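Long-range contacts in 2-c-methyl-d-erythritol 2,4-cyclodiphosphate synthase (Plasmodium falciparum, PDB 4C81), which probably catalyses formation of 2-C-methyl-D-erythritol 2,4-cyclodiphosphate with release of CMP, a step of the non-mevalonate isoprenoid pathway: residues G13-I19 with K169-A175; T45-V49 with N136-N140. The protein carries 1 engineered substitution. One frame throughout, in Å; residues are numbered along the deposited sequence.

Contact 1: residues G13-I19 with K169-A175; sequences GYDIHKI and KAIECFA. With ZN (zinc ion), chain B; ZN (zinc ion), chain C.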
loop_
_atom_site.group_PDB
_atom_site.type_symbol
_atom_site.label_atom_id
_atom_site.label_comp_id
_atom_site.label_asym_id
_atom_site.label_seq_id
_atom_site.Cartn_x
_atom_site.Cartn_y
_atom_site.Cartn_z
ATOM N N GLY A 13 -7.234 0.454 2.415
ATOM C CA GLY A 13 -8.305 -0.052 1.582
ATOM C C GLY A 13 -7.819 -0.147 0.153
ATOM O O GLY A 13 -6.997 0.656 -0.283
ATOM N N TYR A 14 -8.286 -1.173 -0.545
ATOM C CA TYR A 14 -7.986 -1.355 -1.954
ATOM C C TYR A 14 -9.285 -1.591 -2.708
ATOM O O TYR A 14 -10.204 -2.235 -2.200
ATOM C CB TYR A 14 -7.051 -2.545 -2.142
ATOM C CG TYR A 14 -6.946 -3.001 -3.579
ATOM C CD1 TYR A 14 -6.125 -2.340 -4.474
ATOM C CD2 TYR A 14 -7.677 -4.096 -4.031
ATOM C CE1 TYR A 14 -6.025 -2.752 -5.795
ATOM C CE2 TYR A 14 -7.580 -4.524 -5.345
ATOM C CZ TYR A 14 -6.755 -3.846 -6.221
ATOM O OH TYR A 14 -6.667 -4.264 -7.524
ATOM N N ASP A 15 -9.369 -1.056 -3.920
ATOM C CA ASP A 15 -10.475 -1.383 -4.804
ATOM C C ASP A 15 -10.044 -1.271 -6.258
ATOM O O ASP A 15 -9.086 -0.556 -6.588
ATOM C CB ASP A 15 -11.677 -0.479 -4.530
ATOM C CG ASP A 15 -12.969 -1.016 -5.128
ATOM O OD1 ASP A 15 -13.061 -2.233 -5.425
ATOM O OD2 ASP A 15 -13.900 -0.205 -5.304
ATOM N N ILE A 16 -10.751 -2.008 -7.110
ATOM C CA ILE A 16 -10.534 -2.005 -8.551
ATOM C C ILE A 16 -11.885 -2.185 -9.236
ATOM O O ILE A 16 -12.715 -2.983 -8.782
ATOM C CB ILE A 16 -9.545 -3.132 -8.987
ATOM C CG1 ILE A 16 -9.385 -3.166 -10.514
ATOM C CG2 ILE A 16 -9.998 -4.496 -8.459
ATOM C CD1 ILE A 16 -8.280 -4.093 -11.004
ATOM N N HIS A 17 -12.117 -1.427 -10.309
ATOM C CA HIS A 17 -13.288 -1.641 -11.153
ATOM C C HIS A 17 -12.931 -1.560 -12.625
ATOM O O HIS A 17 -12.018 -0.828 -13.014
ATOM C CB HIS A 17 -14.409 -0.656 -10.804
ATOM C CG HIS A 17 -15.115 -0.995 -9.528
ATOM N ND1 HIS A 17 -15.936 -2.094 -9.403
ATOM C CD2 HIS A 17 -15.093 -0.400 -8.312
ATOM C CE1 HIS A 17 -16.404 -2.152 -8.167
ATOM N NE2 HIS A 17 -15.908 -1.136 -7.486
ATOM N N LYS A 18 -13.655 -2.344 -13.423
ATOM C CA LYS A 18 -13.517 -2.347 -14.873
ATOM C C LYS A 18 -14.160 -1.092 -15.442
ATOM O O LYS A 18 -15.235 -0.675 -14.992
ATOM C CB LYS A 18 -14.192 -3.582 -15.478
ATOM C CG LYS A 18 -13.577 -4.910 -15.057
ATOM C CD LYS A 18 -14.398 -6.106 -15.553
ATOM C CE LYS A 18 -14.383 -6.243 -17.072
ATOM N NZ LYS A 18 -13.004 -6.376 -17.624
ATOM N N ILE A 19 -13.495 -0.493 -16.423
ATOM C CA ILE A 19 -14.007 0.705 -17.074
ATOM C C ILE A 19 -13.943 0.602 -18.593
ATOM O O ILE A 19 -13.224 -0.237 -19.150
ATOM C CB ILE A 19 -13.234 1.974 -16.638
ATOM C CG1 ILE A 19 -11.735 1.850 -16.951
ATOM C CG2 ILE A 19 -13.451 2.247 -15.158
ATOM C CD1 ILE A 19 -11.039 3.180 -17.104
ATOM N N LYS A 169 -8.449 -0.777 -19.095
ATOM C CA LYS A 169 -9.421 -1.831 -18.830
ATOM C C LYS A 169 -9.953 -1.733 -17.400
ATOM O O LYS A 169 -11.021 -2.263 -17.098
ATOM C CB LYS A 169 -8.802 -3.213 -19.062
ATOM C CG LYS A 169 -8.407 -3.480 -20.513
ATOM C CD LYS A 169 -7.719 -4.831 -20.679
ATOM C CE LYS A 169 -8.704 -5.987 -20.585
ATOM N NZ LYS A 169 -8.053 -7.299 -20.859
ATOM N N ALA A 170 -9.202 -1.060 -16.528
ATOM C CA ALA A 170 -9.591 -0.913 -15.130
ATOM C C ALA A 170 -8.930 0.304 -14.494
ATOM O O ALA A 170 -7.992 0.878 -15.050
ATOM C CB ALA A 170 -9.234 -2.176 -14.351
ATOM N N ILE A 171 -9.439 0.687 -13.326
ATOM C CA ILE A 171 -8.818 1.703 -12.471
ATOM C C ILE A 171 -8.775 1.170 -11.042
ATOM O O ILE A 171 -9.627 0.371 -10.645
ATOM C CB ILE A 171 -9.580 3.049 -12.508
ATOM C CG1 ILE A 171 -11.066 2.866 -12.162
ATOM C CG2 ILE A 171 -9.434 3.701 -13.889
ATOM C CD1 ILE A 171 -11.831 4.168 -12.026
ATOM N N GLU A 172 -7.786 1.601 -10.269
ATOM C CA GLU A 172 -7.668 1.110 -8.896
ATOM C C GLU A 172 -7.270 2.199 -7.915
ATOM O O GLU A 172 -6.798 3.274 -8.299
ATOM C CB GLU A 172 -6.755 -0.125 -8.805
ATOM C CG GLU A 172 -5.278 0.075 -9.079
ATOM C CD GLU A 172 -4.491 -1.243 -9.006
ATOM O OE1 GLU A 172 -5.098 -2.320 -9.207
ATOM O OE2 GLU A 172 -3.270 -1.193 -8.748
ATOM N N CYS A 173 -7.532 1.926 -6.641
ATOM C CA CYS A 173 -7.327 2.901 -5.576
ATOM C C CYS A 173 -6.756 2.209 -4.347
ATOM O O CYS A 173 -7.207 1.119 -3.983
ATOM C CB CYS A 173 -8.656 3.580 -5.205
ATOM S SG CYS A 173 -8.464 4.986 -4.084
ATOM N N PHE A 174 -5.760 2.845 -3.731
ATOM C CA PHE A 174 -5.285 2.498 -2.397
ATOM C C PHE A 174 -5.578 3.665 -1.472
ATOM O O PHE A 174 -5.137 4.778 -1.724
ATOM C CB PHE A 174 -3.778 2.234 -2.403
ATOM C CG PHE A 174 -3.392 0.971 -3.097
ATOM C CD1 PHE A 174 -3.264 0.939 -4.477
ATOM C CD2 PHE A 174 -3.164 -0.192 -2.377
ATOM C CE1 PHE A 174 -2.907 -0.237 -5.133
ATOM C CE2 PHE A 174 -2.803 -1.367 -3.025
ATOM C CZ PHE A 174 -2.680 -1.389 -4.401
ATOM N N ALA A 175 -6.329 3.412 -0.408
ATOM C CA ALA A 175 -6.642 4.437 0.579
ATOM C C ALA A 175 -5.950 4.068 1.883
ATOM O O ALA A 175 -6.106 2.956 2.362
ATOM C CB ALA A 175 -8.146 4.531 0.786
HETATM ZN ZN ZN B . -15.768 -0.948 -5.453
HETATM ZN ZN ZN C . -4.192 -4.337 -10.004
HETATM O O HOH W 1 -16.024 -2.324 -4.288
HETATM O O HOH W 2 -12.410 -3.905 -18.691
#

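Contact 2: residues T45-V49 with N136-N140; sequences TLGGV and NIIKN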
loop_
_atom_site.group_PDB
_atom_site.type_symbol
_atom_site.label_atom_id
_atom_site.label_comp_id
_atom_site.label_asym_id
_atom_site.label_seq_id
_atom_site.Cartn_x
_atom_site.Cartn_y
_atom_site.Cartn_z
ATOM N N THR A 45 -18.461 7.076 -11.299
ATOM C CA THR A 45 -18.406 8.067 -10.233
ATOM C C THR A 45 -17.111 7.835 -9.466
ATOM O O THR A 45 -16.773 6.694 -9.150
ATOM C CB THR A 45 -19.593 7.925 -9.263
ATOM O OG1 THR A 45 -20.821 7.973 -10.000
ATOM C CG2 THR A 45 -19.578 9.040 -8.222
ATOM N N LEU A 46 -16.393 8.916 -9.181
ATOM C CA LEU A 46 -15.084 8.838 -8.537
ATOM C C LEU A 46 -14.990 9.904 -7.442
ATOM O O LEU A 46 -14.986 11.106 -7.726
ATOM C CB LEU A 46 -13.985 9.012 -9.592
ATOM C CG LEU A 46 -12.568 8.533 -9.277
ATOM C CD1 LEU A 46 -12.544 7.051 -8.936
ATOM C CD2 LEU A 46 -11.657 8.818 -10.459
ATOM N N GLY A 47 -14.925 9.458 -6.188
ATOM C CA GLY A 47 -14.965 10.359 -5.040
ATOM C C GLY A 47 -16.214 11.220 -5.034
ATOM O O GLY A 47 -16.168 12.391 -4.661
ATOM N N GLY A 48 -17.327 10.634 -5.472
ATOM C CA GLY A 48 -18.597 11.349 -5.586
ATOM C C GLY A 48 -18.738 12.249 -6.805
ATOM O O GLY A 48 -19.765 12.905 -6.961
ATOM N N VAL A 49 -17.723 12.284 -7.669
ATOM C CA VAL A 49 -17.736 13.138 -8.859
ATOM C C VAL A 49 -18.026 12.301 -10.099
ATOM O O VAL A 49 -17.320 11.330 -10.375
ATOM C CB VAL A 49 -16.385 13.862 -9.059
ATOM C CG1 VAL A 49 -16.443 14.780 -10.282
ATOM C CG2 VAL A 49 -16.001 14.652 -7.812
ATOM N N ASN A 136 -13.017 18.952 -5.818
ATOM C CA ASN A 136 -14.362 18.399 -5.682
ATOM C C ASN A 136 -14.360 17.100 -4.872
ATOM O O ASN A 136 -15.192 16.907 -3.988
ATOM C CB ASN A 136 -14.964 18.152 -7.073
ATOM C CG ASN A 136 -16.484 18.038 -7.059
ATOM O OD1 ASN A 136 -17.105 17.835 -6.016
ATOM N ND2 ASN A 136 -17.088 18.169 -8.235
ATOM N N ILE A 137 -13.419 16.211 -5.180
ATOM C CA ILE A 137 -13.300 14.941 -4.457
ATOM C C ILE A 137 -13.036 15.194 -2.975
ATOM O O ILE A 137 -13.704 14.621 -2.108
ATOM C CB ILE A 137 -12.177 14.057 -5.041
ATOM C CG1 ILE A 137 -12.566 13.548 -6.429
ATOM C CG2 ILE A 137 -11.891 12.869 -4.120
ATOM C CD1 ILE A 137 -11.430 12.873 -7.165
ATOM N N ILE A 138 -12.077 16.072 -2.694
ATOM C CA ILE A 138 -11.708 16.407 -1.318
ATOM C C ILE A 138 -12.884 17.041 -0.562
ATOM O O ILE A 138 -13.109 16.732 0.613
ATOM C CB ILE A 138 -10.456 17.317 -1.274
ATOM C CG1 ILE A 138 -9.217 16.519 -1.701
ATOM C CG2 ILE A 138 -10.252 17.894 0.117
ATOM C CD1 ILE A 138 -7.950 17.341 -1.784
ATOM N N LYS A 139 -13.632 17.909 -1.241
ATOM C CA LYS A 139 -14.834 18.514 -0.660
ATOM C C LYS A 139 -15.880 17.448 -0.332
ATOM O O LYS A 139 -16.479 17.471 0.744
ATOM C CB LYS A 139 -15.428 19.562 -1.610
ATOM C CG LYS A 139 -16.626 20.317 -1.038
ATOM C CD LYS A 139 -17.100 21.407 -1.985
ATOM C CE LYS A 139 -18.329 22.117 -1.442
ATOM N NZ LYS A 139 -18.807 23.189 -2.358
ATOM N N ASN A 140 -16.084 16.518 -1.262
ATOM C CA ASN A 140 -17.037 15.427 -1.079
ATOM C C ASN A 140 -16.653 14.508 0.080
ATOM O O ASN A 140 -17.495 14.163 0.904
ATOM C CB ASN A 140 -17.170 14.607 -2.365
ATOM C CG ASN A 140 -17.921 15.341 -3.461
ATOM O OD1 ASN A 140 -18.512 16.402 -3.234
ATOM N ND2 ASN A 140 -17.906 14.772 -4.664
HETATM O O HOH W 3 -19.561 16.122 -6.939
#

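Contact 1: residues G13-I19 with K169-A175
Two zinc ions are bound from opposite faces of this one antiparallel strand pair, which lies in the mixed sheet of the YgbB (IspF) fold. From the face carrying Asp15, His17, Ile171 and Cys173, Asp15 OD2 and His17 NE2 each bind one zinc at 2.0 Å; His67 and water 1, 1.8 Å from the ion, are its other ligands. Both residues also touch the bound CDP, so this is the active-site metal. Asp15 OD1 is held in a salt bridge by Lys157 of the second subunit.

The other face carries Tyr14, Ile16, Glu172 and Phe174 and turns toward the neighbouring subunits. Glu172 OE1 binds the second zinc at 2.4 Å, shared with His159 of the second subunit, and accepts a 3.0 Å hydrogen bond from Tyr14 OH. Beside it the Tyr14 and Phe174 rings meet obliquely, Tyr14 CD1 lying 3.6 Å from Phe174 CZ, while Phe174 also packs edge-to-face on its copies in the other two subunits.

Between the two faces runs a regular ladder: Gly13 with Ala175, Asp15 with Cys173 and His17 with Ile171 are hydrogen-bonded pairs. Where Lys169 leads into strand 170-181, Ile19 N donates to Lys169 O at 3.1 Å; water 2 links that same Lys169 O (2.7 Å) to Lys18 NZ (2.8 Å).

Contact 2: residues T45-V49 with N136-N140
The tip of a tight beta hairpin, turning through a type I' turn from Leu46 to Val49, docks against one side of helix 130-145. Its own backbone closes it: Leu46 N donates to Val49 O at 2.8 Å and Val49 N to Leu46 O at 3.0 Å. Gly47 and Gly48 both adopt positive phi, as this turn requires, and a CB on either would point at the helix and clash, with Ile137 CG2 and Asn140 ND2 respectively. Glycine thus lets the turn come close, with 4.9 Å between the CA atoms of Gly47 and Ile137. Asp63 accepts hydrogen bonds from both glycine nitrogens, holding the turn to the start of helix 64-77.

Apolar contact is modest: Val49 CG2 lies 3.9 Å from Ile137 CG1, and Ile137 also reaches Ile65 of helix 64-77. The same Val49 methyl rests against the carboxamide of Asn136, with CG2 3.5 Å from Asn136 CG.

Polar contact centres on Asn140, one helical turn after Asn136 and on the same side of the helix. Its ND2 donates to Gly47 O at 2.9 Å with a nearly straight bond, and also to water 3 at 3.1 Å, which in turn donates to Asn136 OD1 at 3.1 Å and Gly48 O at 3.2 Å.

In the fold
Contact 1 joins the beginning of the chain to its end; both segments of contact 2 come from the sequence between. The centres of the contacts lie 15 Å apart, yet they touch where Ile171 CD1 meets Leu46 CD1 at 4.3 Å. Helix 64-77 ties them together: its Ile64 packs against Asp15, His17 and Leu46, and one turn further on His67 completes the protein ligands of the active-site zinc. His17 in contact 1 reaches within about 4 Å of a bound CDP, side chain to ligand. The side chain of Leu46 stands back, about 7 Å from a bound CDP and about 9 Å from a bound zinc.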